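Side-chain contacts in afamin (Homo sapiens, PDB 6FAK), which carries hydrophobic molecules in body fluids, binds vitamin E and keeps lipidated Wnt proteins soluble and active: residues Asn149-Ala154 against Gly463-Arg468; Gln199-Gly204 against Ala454-Gly459; Leu406-Leu411 against Ser547-Phe552. All coordinates share one frame; numbering follows the deposited sequence.

Interaction 1 of 3, residues Asn149-Ala154 against Gly463-Arg468; sequences NPFVFA and GVNENR. With NAG (2-acetamido-2-deoxy-beta-D-glucopyranose), chain B.
Phe151 and Val464 point their side chains at each other from opposite directions, and the valine meets the phenylalanine over the flat of its ring. Val464 CG1 does the touching: it lies 3.8 Å from the centroid of the Phe151 ring and only 15° off the ring normal, a CH-pi contact, with its shortest approach, 3.7 Å, to Phe151 CD1. Val464 reaches this place because CG1 stands anti to its backbone N (chi1 -175°). Asn465 comes in across the far end of the same ring, at about a right angle to it, with its amide plane turned 74° from the ring plane. Its ND2 is in the ring plane, 3.9 Å from Phe151 CZ, and its OD1 lies 3.7 Å from that carbon. The backbone behind each side chain is loop. Asn149 to Val152 form a type I beta turn, closed by a weak bond from Val152 N to Asn149 O (3.3 Å), and Phe153 follows as the N-cap of helix 154-171. On the other side Gly463, with a positive phi, takes the chain out of helix 446-462. The contact thus joins inter-helical loops of the first and third albumin domains. Asn465 ND2 donates to Lys108 O and Phe105 O, which fixes the amide that borders the ring, and Lys108 also touches Phe151. Further along, Asn467 ND2 carries the N-linked sugar through a 1.5 Å bond to NAG C1, well away from the ring.

Interaction 2 of 3, residues Gln199-Gly204 against Ala454-Gly459; sequences QKHVCG and ADLVFG
His201 and Gly459 bring two helices together, their CA atoms 4.6 Å apart. The axes of the short segments pass at 8.6 Å with a 59° angle between their N-to-C directions, and such close passage suits Gly459, where no CB stands between the backbones. Into that place goes the imidazole of His201: CG is anti to the backbone N (chi1 -171°), which carries the ring across to helix 446-462, and ND1 comes within 3.4 Å of Gly459 CA, near the ring plane. Leu456 covers one face, its CD2 3.9 Å from the centroid of the His201 ring in a CH-pi contact. This is the meeting of the second and third albumin domains, and His201 and Asp455 both line a pocket there that holds a glycol ether. Asp455 comes to the ring edge with its carboxylate plane 85° from the imidazole, OD2 lying 3.1 Å from His201 NE2. The same NE2 is hydrogen-bonded to the ether, probably a molecule from the crystallisation liquor, and Phe482 also meets the ring. With an alanine here, the ether would probably lose that hydrogen bond and a gap would open between Leu456 CD2 and Gly459. Alongside, Lys200 NZ makes a salt bridge to Glu460.

Interaction 3 of 3, residues Leu406-Leu411 against Ser547-Phe552; sequences LKYHYL and SLFTNF
Tyr408 meets Phe549, and the six residues from Leu406 to Leu411 spread their side chains round rather more than one and a half turns of helix 376-417. Leu406 heads off toward Phe437 of helix 423-440. Lys407 comes next and ends in a salt bridge from NZ to Asp527. Then Tyr408 presents a ring face to the partner helix, and the edge of Phe549 comes down on it: a T-shaped pair with centroids 4.8 Å apart and planes at 60°, so the T is inclined. The touching edge is CE2 and CZ of the phenylalanine. Phe549 CE2 sits above one rim of the tyrosine ring, 3.6 Å from Tyr408 CD2, and Phe549 CZ is 4.0 Å from Tyr408 CE1. With CG anti to the backbone N (chi1 177°), the Phe549 ring is aimed across at Tyr408; the two rings together bridge the 9.1 Å between Tyr408 CA and Phe549 CA. After the tyrosine, the chain runs on through His409 and Tyr410 to Leu411, whose N bonds to Lys407 O at 2.9 Å as the helix continues. One turn of the partner helix is reinforced beside Phe549: Thr550 OG1 donates to Ser547 O at 2.9 Å, from the same face of the carbonyl plane as Asn551 N. Both segments lie within the third albumin domain. Helix 521-536 packs against both aromatic rings, with Leu530 touching Tyr408 and Phe549 alike, so the pair sits where helices 376-417, 521-536 and 542-560 converge.

How the interactions relate
Interactions 1 and 2 form one continuous patch near the middle of the molecule, their centres 10 Å apart. Phe153 N probably bonds to Gln199 OE1 at 2.9 Å, Val464 CG2 packs on Lys200 CB at 3.6 Å, and Phe153 CE1 lies 3.6 Å from Cys203 SG; the three albumin domains therefore come together here. Interaction 2 borders the pocket of the long glycol ether, and its segment 199-204 also falls within the region that forms the hydrophobic ligand pocket. Interaction 3 stands apart in the third domain, its centre about 26 Å from that of interaction 2 and 31 Å from that of interaction 1; a separate small glycol, probably from the crystallisation liquor, lies about 4 Å from the Phe549 side chain.

Interaction 1 of 3, residues Asn149-Ala154 against Gly463-Arg468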
loop_
_atom_site.group_PDB
_atom_site.type_symbol
_atom_site.label_atom_id
_atom_site.label_comp_id
_atom_site.label_asym_id
_atom_site.label_seq_id
_atom_site.Cartn_x
_atom_site.Cartn_y
_atom_site.Cartn_z
ATOM N N ASN A 149 -0.730 -1.203 11.687
ATOM C CA ASN A 149 -0.354 -1.571 10.308
ATOM C C ASN A 149 -0.675 -3.063 10.126
ATOM O O ASN A 149 0.232 -3.889 9.961
ATOM C CB ASN A 149 1.147 -1.254 10.055
ATOM C CG ASN A 149 1.437 0.209 10.107
ATOM O OD1 ASN A 149 1.256 0.882 9.118
ATOM N ND2 ASN A 149 1.831 0.738 11.299
ATOM N N PRO A 150 -1.962 -3.422 10.181
ATOM C CA PRO A 150 -2.312 -4.831 10.317
ATOM C C PRO A 150 -2.034 -5.689 9.097
ATOM O O PRO A 150 -2.078 -6.900 9.241
ATOM C CB PRO A 150 -3.842 -4.798 10.506
ATOM C CG PRO A 150 -4.279 -3.480 9.963
ATOM C CD PRO A 150 -3.145 -2.554 10.228
ATOM N N PHE A 151 -1.805 -5.058 7.928
ATOM C CA PHE A 151 -1.584 -5.812 6.696
ATOM C C PHE A 151 -0.132 -5.848 6.272
ATOM O O PHE A 151 0.171 -6.551 5.322
ATOM C CB PHE A 151 -2.433 -5.265 5.578
ATOM C CG PHE A 151 -3.895 -5.354 5.862
ATOM C CD1 PHE A 151 -4.513 -6.577 5.864
ATOM C CD2 PHE A 151 -4.643 -4.210 6.140
ATOM C CE1 PHE A 151 -5.826 -6.706 6.181
ATOM C CE2 PHE A 151 -5.973 -4.334 6.442
ATOM C CZ PHE A 151 -6.558 -5.580 6.453
ATOM N N VAL A 152 0.752 -5.091 6.926
ATOM C CA VAL A 152 2.161 -5.040 6.509
ATOM C C VAL A 152 2.814 -6.383 6.789
ATOM O O VAL A 152 2.608 -6.982 7.842
ATOM C CB VAL A 152 2.937 -3.915 7.192
ATOM C CG1 VAL A 152 4.387 -3.804 6.694
ATOM C CG2 VAL A 152 2.256 -2.607 6.805
ATOM N N PHE A 153 3.612 -6.835 5.839
ATOM C CA PHE A 153 4.168 -8.200 5.924
ATOM C C PHE A 153 5.299 -8.232 6.968
ATOM O O PHE A 153 6.026 -7.229 7.125
ATOM C CB PHE A 153 4.757 -8.650 4.591
ATOM C CG PHE A 153 3.783 -8.763 3.437
ATOM C CD1 PHE A 153 2.380 -8.651 3.595
ATOM C CD2 PHE A 153 4.286 -9.067 2.191
ATOM C CE1 PHE A 153 1.515 -8.798 2.494
ATOM C CE2 PHE A 153 3.434 -9.213 1.083
ATOM C CZ PHE A 153 2.067 -9.055 1.230
ATOM N N ALA A 154 5.439 -9.378 7.653
ATOM C CA ALA A 154 6.420 -9.522 8.752
ATOM C C ALA A 154 7.864 -9.166 8.419
ATOM O O ALA A 154 8.505 -8.475 9.225
ATOM C CB ALA A 154 6.317 -10.866 9.435
ATOM N N GLY A 463 -10.115 -1.264 -0.607
ATOM C CA GLY A 463 -10.174 -2.177 0.528
ATOM C C GLY A 463 -9.246 -3.368 0.345
ATOM O O GLY A 463 -8.996 -3.836 -0.812
ATOM N N VAL A 464 -8.792 -3.901 1.483
ATOM C CA VAL A 464 -7.938 -5.074 1.512
ATOM C C VAL A 464 -8.715 -6.346 1.797
ATOM O O VAL A 464 -8.765 -7.245 0.948
ATOM C CB VAL A 464 -6.732 -4.877 2.497
ATOM C CG1 VAL A 464 -5.795 -6.056 2.412
ATOM C CG2 VAL A 464 -6.017 -3.587 2.169
ATOM N N ASN A 465 -9.354 -6.410 2.970
ATOM C CA ASN A 465 -10.077 -7.570 3.398
ATOM C C ASN A 465 -11.590 -7.334 3.397
ATOM O O ASN A 465 -12.320 -8.011 4.093
ATOM C CB ASN A 465 -9.616 -8.021 4.804
ATOM C CG ASN A 465 -9.953 -7.025 5.943
ATOM O OD1 ASN A 465 -10.179 -5.838 5.713
ATOM N ND2 ASN A 465 -9.914 -7.523 7.181
ATOM N N GLU A 466 -12.044 -6.318 2.689
ATOM C CA GLU A 466 -13.482 -6.059 2.545
ATOM C C GLU A 466 -13.761 -5.609 1.110
ATOM O O GLU A 466 -12.899 -5.009 0.469
ATOM C CB GLU A 466 -13.952 -4.981 3.530
ATOM C CG GLU A 466 -13.009 -3.810 3.559
ATOM C CD GLU A 466 -13.251 -2.759 4.630
ATOM O OE1 GLU A 466 -12.258 -2.027 4.899
ATOM O OE2 GLU A 466 -14.377 -2.647 5.146
ATOM N N ASN A 467 -14.982 -5.854 0.654
ATOM C CA ASN A 467 -15.501 -5.202 -0.532
ATOM C C ASN A 467 -16.267 -4.035 0.028
ATOM O O ASN A 467 -17.273 -4.212 0.644
ATOM C CB ASN A 467 -16.394 -6.163 -1.327
ATOM C CG ASN A 467 -15.589 -7.320 -1.880
ATOM O OD1 ASN A 467 -14.554 -7.096 -2.514
ATOM N ND2 ASN A 467 -16.026 -8.537 -1.618
ATOM N N ARG A 468 -15.752 -2.835 -0.144
ATOM C CA ARG A 468 -16.368 -1.699 0.532
ATOM C C ARG A 468 -17.581 -1.247 -0.271
ATOM O O ARG A 468 -17.675 -1.536 -1.463
ATOM C CB ARG A 468 -15.401 -0.567 0.646
ATOM C CG ARG A 468 -14.129 -0.968 1.359
ATOM C CD ARG A 468 -13.230 0.234 1.418
ATOM N NE ARG A 468 -13.702 1.214 2.393
ATOM C CZ ARG A 468 -13.069 2.353 2.661
ATOM N NH1 ARG A 468 -12.003 2.729 1.944
ATOM N NH2 ARG A 468 -13.518 3.135 3.600
HETATM C C1 NAG B . -15.340 -9.739 -2.066
HETATM C C2 NAG B . -15.905 -10.935 -1.309
HETATM C C3 NAG B . -15.229 -12.219 -1.772
HETATM C C4 NAG B . -15.346 -12.348 -3.284
HETATM C C5 NAG B . -14.854 -11.076 -3.983
HETATM C C6 NAG B . -15.074 -11.157 -5.490
HETATM C C7 NAG B . -16.683 -11.085 1.022
HETATM C C8 NAG B . -17.964 -11.674 0.496
HETATM N N2 NAG B . -15.740 -10.752 0.126
HETATM O O3 NAG B . -15.839 -13.353 -1.135
HETATM O O4 NAG B . -14.593 -13.483 -3.729
HETATM O O5 NAG B . -15.539 -9.923 -3.470
HETATM O O6 NAG B . -16.475 -11.251 -5.774
HETATM O O7 NAG B . -16.510 -10.915 2.218
#

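Interaction 2 of 3, residues Gln199-Gly204 against Ala454-Gly459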
loop_
_atom_site.group_PDB
_atom_site.type_symbol
_atom_site.label_atom_id
_atom_site.label_comp_id
_atom_site.label_asym_id
_atom_site.label_seq_id
_atom_site.Cartn_x
_atom_site.Cartn_y
_atom_site.Cartn_z
ATOM N N GLN A 199 1.789 -3.633 -0.581
ATOM C CA GLN A 199 1.253 -4.891 -0.038
ATOM C C GLN A 199 -0.303 -4.896 0.070
ATOM O O GLN A 199 -0.937 -5.863 -0.338
ATOM C CB GLN A 199 1.926 -5.177 1.298
ATOM C CG GLN A 199 3.363 -5.534 1.096
ATOM C CD GLN A 199 4.215 -5.478 2.334
ATOM O OE1 GLN A 199 3.731 -5.219 3.436
ATOM N NE2 GLN A 199 5.488 -5.725 2.153
ATOM N N LYS A 200 -0.895 -3.792 0.503
ATOM C CA LYS A 200 -2.344 -3.643 0.526
ATOM C C LYS A 200 -2.935 -3.683 -0.886
ATOM O O LYS A 200 -3.988 -4.221 -1.074
ATOM C CB LYS A 200 -2.781 -2.315 1.184
ATOM C CG LYS A 200 -2.474 -2.300 2.668
ATOM C CD LYS A 200 -2.620 -0.911 3.243
ATOM C CE LYS A 200 -4.077 -0.548 3.366
ATOM N NZ LYS A 200 -4.264 0.598 4.305
ATOM N N HIS A 201 -2.242 -3.071 -1.843
ATOM C CA HIS A 201 -2.661 -3.079 -3.219
ATOM C C HIS A 201 -2.694 -4.535 -3.788
ATOM O O HIS A 201 -3.672 -4.946 -4.355
ATOM C CB HIS A 201 -1.700 -2.210 -4.023
ATOM C CG HIS A 201 -2.121 -1.961 -5.423
ATOM N ND1 HIS A 201 -3.242 -1.224 -5.742
ATOM C CD2 HIS A 201 -1.561 -2.325 -6.601
ATOM C CE1 HIS A 201 -3.346 -1.127 -7.060
ATOM N NE2 HIS A 201 -2.347 -1.795 -7.601
ATOM N N VAL A 202 -1.612 -5.272 -3.634
ATOM C CA VAL A 202 -1.569 -6.626 -4.142
ATOM C C VAL A 202 -2.569 -7.543 -3.386
ATOM O O VAL A 202 -3.306 -8.342 -4.012
ATOM C CB VAL A 202 -0.156 -7.190 -4.068
ATOM C CG1 VAL A 202 -0.122 -8.664 -4.480
ATOM C CG2 VAL A 202 0.756 -6.402 -4.982
ATOM N N CYS A 203 -2.610 -7.454 -2.064
ATOM C CA CYS A 203 -3.547 -8.290 -1.291
ATOM C C CYS A 203 -5.019 -8.001 -1.624
ATOM O O CYS A 203 -5.800 -8.926 -1.740
ATOM C CB CYS A 203 -3.322 -8.207 0.221
ATOM S SG CYS A 203 -1.654 -8.750 0.685
ATOM N N GLY A 204 -5.354 -6.719 -1.761
ATOM C CA GLY A 204 -6.696 -6.297 -2.152
ATOM C C GLY A 204 -7.068 -6.884 -3.482
ATOM O O GLY A 204 -8.156 -7.386 -3.660
ATOM N N ALA A 454 0.509 6.328 -8.348
ATOM C CA ALA A 454 -0.904 6.733 -8.384
ATOM C C ALA A 454 -1.890 5.585 -8.263
ATOM O O ALA A 454 -2.932 5.714 -7.589
ATOM C CB ALA A 454 -1.218 7.516 -9.662
ATOM N N ASP A 455 -1.559 4.450 -8.875
ATOM C CA ASP A 455 -2.427 3.293 -8.828
ATOM C C ASP A 455 -2.625 2.726 -7.412
ATOM O O ASP A 455 -3.711 2.234 -7.049
ATOM C CB ASP A 455 -1.882 2.192 -9.742
ATOM C CG ASP A 455 -2.990 1.309 -10.304
ATOM O OD1 ASP A 455 -3.781 1.808 -11.168
ATOM O OD2 ASP A 455 -3.063 0.124 -9.882
ATOM N N LEU A 456 -1.601 2.868 -6.593
ATOM C CA LEU A 456 -1.701 2.449 -5.216
ATOM C C LEU A 456 -2.745 3.180 -4.396
ATOM O O LEU A 456 -3.205 2.661 -3.402
ATOM C CB LEU A 456 -0.370 2.595 -4.494
ATOM C CG LEU A 456 0.853 1.901 -5.112
ATOM C CD1 LEU A 456 2.092 2.201 -4.256
ATOM C CD2 LEU A 456 0.600 0.436 -5.362
ATOM N N VAL A 457 -3.053 4.392 -4.742
ATOM C CA VAL A 457 -4.092 5.131 -4.017
ATOM C C VAL A 457 -5.425 4.366 -4.086
ATOM O O VAL A 457 -6.059 4.119 -3.057
ATOM C CB VAL A 457 -4.270 6.545 -4.613
ATOM C CG1 VAL A 457 -5.397 7.302 -3.922
ATOM C CG2 VAL A 457 -2.964 7.319 -4.445
ATOM N N PHE A 458 -5.831 3.962 -5.294
ATOM C CA PHE A 458 -7.162 3.334 -5.467
ATOM C C PHE A 458 -7.164 1.934 -4.880
ATOM O O PHE A 458 -8.221 1.431 -4.443
ATOM C CB PHE A 458 -7.694 3.505 -6.916
ATOM C CG PHE A 458 -7.748 4.970 -7.314
ATOM C CD1 PHE A 458 -8.673 5.844 -6.696
ATOM C CD2 PHE A 458 -6.811 5.519 -8.179
ATOM C CE1 PHE A 458 -8.707 7.222 -6.992
ATOM C CE2 PHE A 458 -6.827 6.886 -8.485
ATOM C CZ PHE A 458 -7.770 7.740 -7.895
ATOM N N GLY A 459 -5.981 1.356 -4.730
ATOM C CA GLY A 459 -5.837 0.137 -3.922
ATOM C C GLY A 459 -6.139 0.296 -2.451
ATOM O O GLY A 459 -6.751 -0.573 -1.843
#

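Interaction 3 of 3, residues Leu406-Leu411 against Ser547-Phe552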
loop_
_atom_site.group_PDB
_atom_site.type_symbol
_atom_site.label_atom_id
_atom_site.label_comp_id
_atom_site.label_asym_id
_atom_site.label_seq_id
_atom_site.Cartn_x
_atom_site.Cartn_y
_atom_site.Cartn_z
ATOM N N LEU A 406 -1.663 21.535 -5.926
ATOM C CA LEU A 406 -2.174 20.371 -6.608
ATOM C C LEU A 406 -2.985 19.506 -5.654
ATOM O O LEU A 406 -3.981 18.962 -6.066
ATOM C CB LEU A 406 -1.046 19.496 -7.214
ATOM C CG LEU A 406 -1.527 18.344 -8.128
ATOM C CD1 LEU A 406 -2.500 18.765 -9.225
ATOM C CD2 LEU A 406 -0.346 17.616 -8.747
ATOM N N LYS A 407 -2.510 19.346 -4.417
ATOM C CA LYS A 407 -3.206 18.556 -3.399
ATOM C C LYS A 407 -4.649 19.060 -3.201
ATOM O O LYS A 407 -5.575 18.247 -3.176
ATOM C CB LYS A 407 -2.440 18.534 -2.084
ATOM C CG LYS A 407 -3.059 17.655 -1.009
ATOM C CD LYS A 407 -2.194 17.410 0.215
ATOM C CE LYS A 407 -1.528 18.645 0.831
ATOM N NZ LYS A 407 -2.341 19.885 0.888
ATOM N N TYR A 408 -4.829 20.383 -3.146
ATOM C CA TYR A 408 -6.147 20.977 -2.922
ATOM C C TYR A 408 -7.109 20.645 -4.048
ATOM O O TYR A 408 -8.303 20.358 -3.804
ATOM C CB TYR A 408 -5.995 22.504 -2.705
ATOM C CG TYR A 408 -5.092 22.878 -1.551
ATOM C CD1 TYR A 408 -5.067 22.116 -0.372
ATOM C CD2 TYR A 408 -4.259 23.991 -1.625
ATOM C CE1 TYR A 408 -4.264 22.472 0.688
ATOM C CE2 TYR A 408 -3.433 24.354 -0.581
ATOM C CZ TYR A 408 -3.442 23.602 0.564
ATOM O OH TYR A 408 -2.613 23.906 1.595
ATOM N N HIS A 409 -6.603 20.589 -5.285
ATOM C CA HIS A 409 -7.407 20.181 -6.430
ATOM C C HIS A 409 -7.871 18.703 -6.305
ATOM O O HIS A 409 -9.069 18.393 -6.575
ATOM C CB HIS A 409 -6.677 20.416 -7.768
ATOM C CG HIS A 409 -6.552 21.866 -8.150
ATOM N ND1 HIS A 409 -6.724 22.313 -9.443
ATOM C CD2 HIS A 409 -6.306 22.973 -7.408
ATOM C CE1 HIS A 409 -6.579 23.626 -9.482
ATOM N NE2 HIS A 409 -6.320 24.054 -8.258
ATOM N N TYR A 410 -6.983 17.842 -5.851
ATOM C CA TYR A 410 -7.288 16.424 -5.610
ATOM C C TYR A 410 -8.281 16.179 -4.464
ATOM O O TYR A 410 -9.161 15.305 -4.563
ATOM C CB TYR A 410 -6.018 15.580 -5.415
ATOM C CG TYR A 410 -5.313 15.297 -6.743
ATOM C CD1 TYR A 410 -6.026 14.803 -7.836
ATOM C CD2 TYR A 410 -3.952 15.486 -6.906
ATOM C CE1 TYR A 410 -5.411 14.538 -9.050
ATOM C CE2 TYR A 410 -3.331 15.238 -8.138
ATOM C CZ TYR A 410 -4.082 14.780 -9.199
ATOM O OH TYR A 410 -3.529 14.483 -10.414
ATOM N N LEU A 411 -8.115 16.943 -3.403
ATOM C CA LEU A 411 -9.017 16.889 -2.266
ATOM C C LEU A 411 -10.419 17.293 -2.670
ATOM O O LEU A 411 -11.383 16.651 -2.275
ATOM C CB LEU A 411 -8.466 17.756 -1.107
ATOM C CG LEU A 411 -7.217 17.196 -0.447
ATOM C CD1 LEU A 411 -6.769 18.218 0.583
ATOM C CD2 LEU A 411 -7.443 15.864 0.255
ATOM N N SER A 547 -12.184 28.938 -5.120
ATOM C CA SER A 547 -12.214 30.364 -4.823
ATOM C C SER A 547 -12.490 30.656 -3.350
ATOM O O SER A 547 -11.785 31.456 -2.731
ATOM C CB SER A 547 -13.230 31.062 -5.702
ATOM O OG SER A 547 -12.843 31.026 -7.084
ATOM N N LEU A 548 -13.488 29.992 -2.785
ATOM C CA LEU A 548 -13.808 30.160 -1.401
ATOM C C LEU A 548 -12.674 29.743 -0.479
ATOM O O LEU A 548 -12.382 30.396 0.523
ATOM C CB LEU A 548 -15.092 29.419 -1.068
ATOM C CG LEU A 548 -15.672 29.528 0.341
ATOM C CD1 LEU A 548 -15.951 30.985 0.695
ATOM C CD2 LEU A 548 -16.945 28.697 0.389
ATOM N N PHE A 549 -12.071 28.606 -0.790
ATOM C CA PHE A 549 -10.923 28.132 -0.041
ATOM C C PHE A 549 -9.766 29.136 -0.073
ATOM O O PHE A 549 -9.131 29.366 0.967
ATOM C CB PHE A 549 -10.455 26.793 -0.596
ATOM C CG PHE A 549 -9.243 26.278 0.087
ATOM C CD1 PHE A 549 -9.316 25.845 1.401
ATOM C CD2 PHE A 549 -8.029 26.262 -0.561
ATOM C CE1 PHE A 549 -8.198 25.359 2.068
ATOM C CE2 PHE A 549 -6.903 25.751 0.092
ATOM C CZ PHE A 549 -6.997 25.315 1.412
ATOM N N THR A 550 -9.463 29.692 -1.240
ATOM C CA THR A 550 -8.391 30.668 -1.317
ATOM C C THR A 550 -8.751 31.964 -0.580
ATOM O O THR A 550 -7.856 32.619 -0.113
ATOM C CB THR A 550 -7.951 31.071 -2.741
ATOM O OG1 THR A 550 -9.007 31.819 -3.397
ATOM C CG2 THR A 550 -7.558 29.838 -3.499
ATOM N N ASN A 551 -10.036 32.310 -0.498
ATOM C CA ASN A 551 -10.477 33.446 0.348
ATOM C C ASN A 551 -10.093 33.196 1.847
ATOM O O ASN A 551 -9.393 33.997 2.486
ATOM C CB ASN A 551 -11.977 33.626 0.173
ATOM C CG ASN A 551 -12.502 34.953 0.711
ATOM O OD1 ASN A 551 -11.929 35.557 1.606
ATOM N ND2 ASN A 551 -13.633 35.356 0.211
ATOM N N PHE A 552 -10.525 32.048 2.377
ATOM C CA PHE A 552 -10.183 31.621 3.728
ATOM C C PHE A 552 -8.673 31.601 3.941
ATOM O O PHE A 552 -8.188 32.070 4.976
ATOM C CB PHE A 552 -10.769 30.244 4.029
ATOM C CG PHE A 552 -12.170 30.252 4.514
ATOM C CD1 PHE A 552 -12.465 30.612 5.812
ATOM C CD2 PHE A 552 -13.196 29.761 3.711
ATOM C CE1 PHE A 552 -13.773 30.537 6.296
ATOM C CE2 PHE A 552 -14.506 29.700 4.168
ATOM C CZ PHE A 552 -14.801 30.081 5.474
#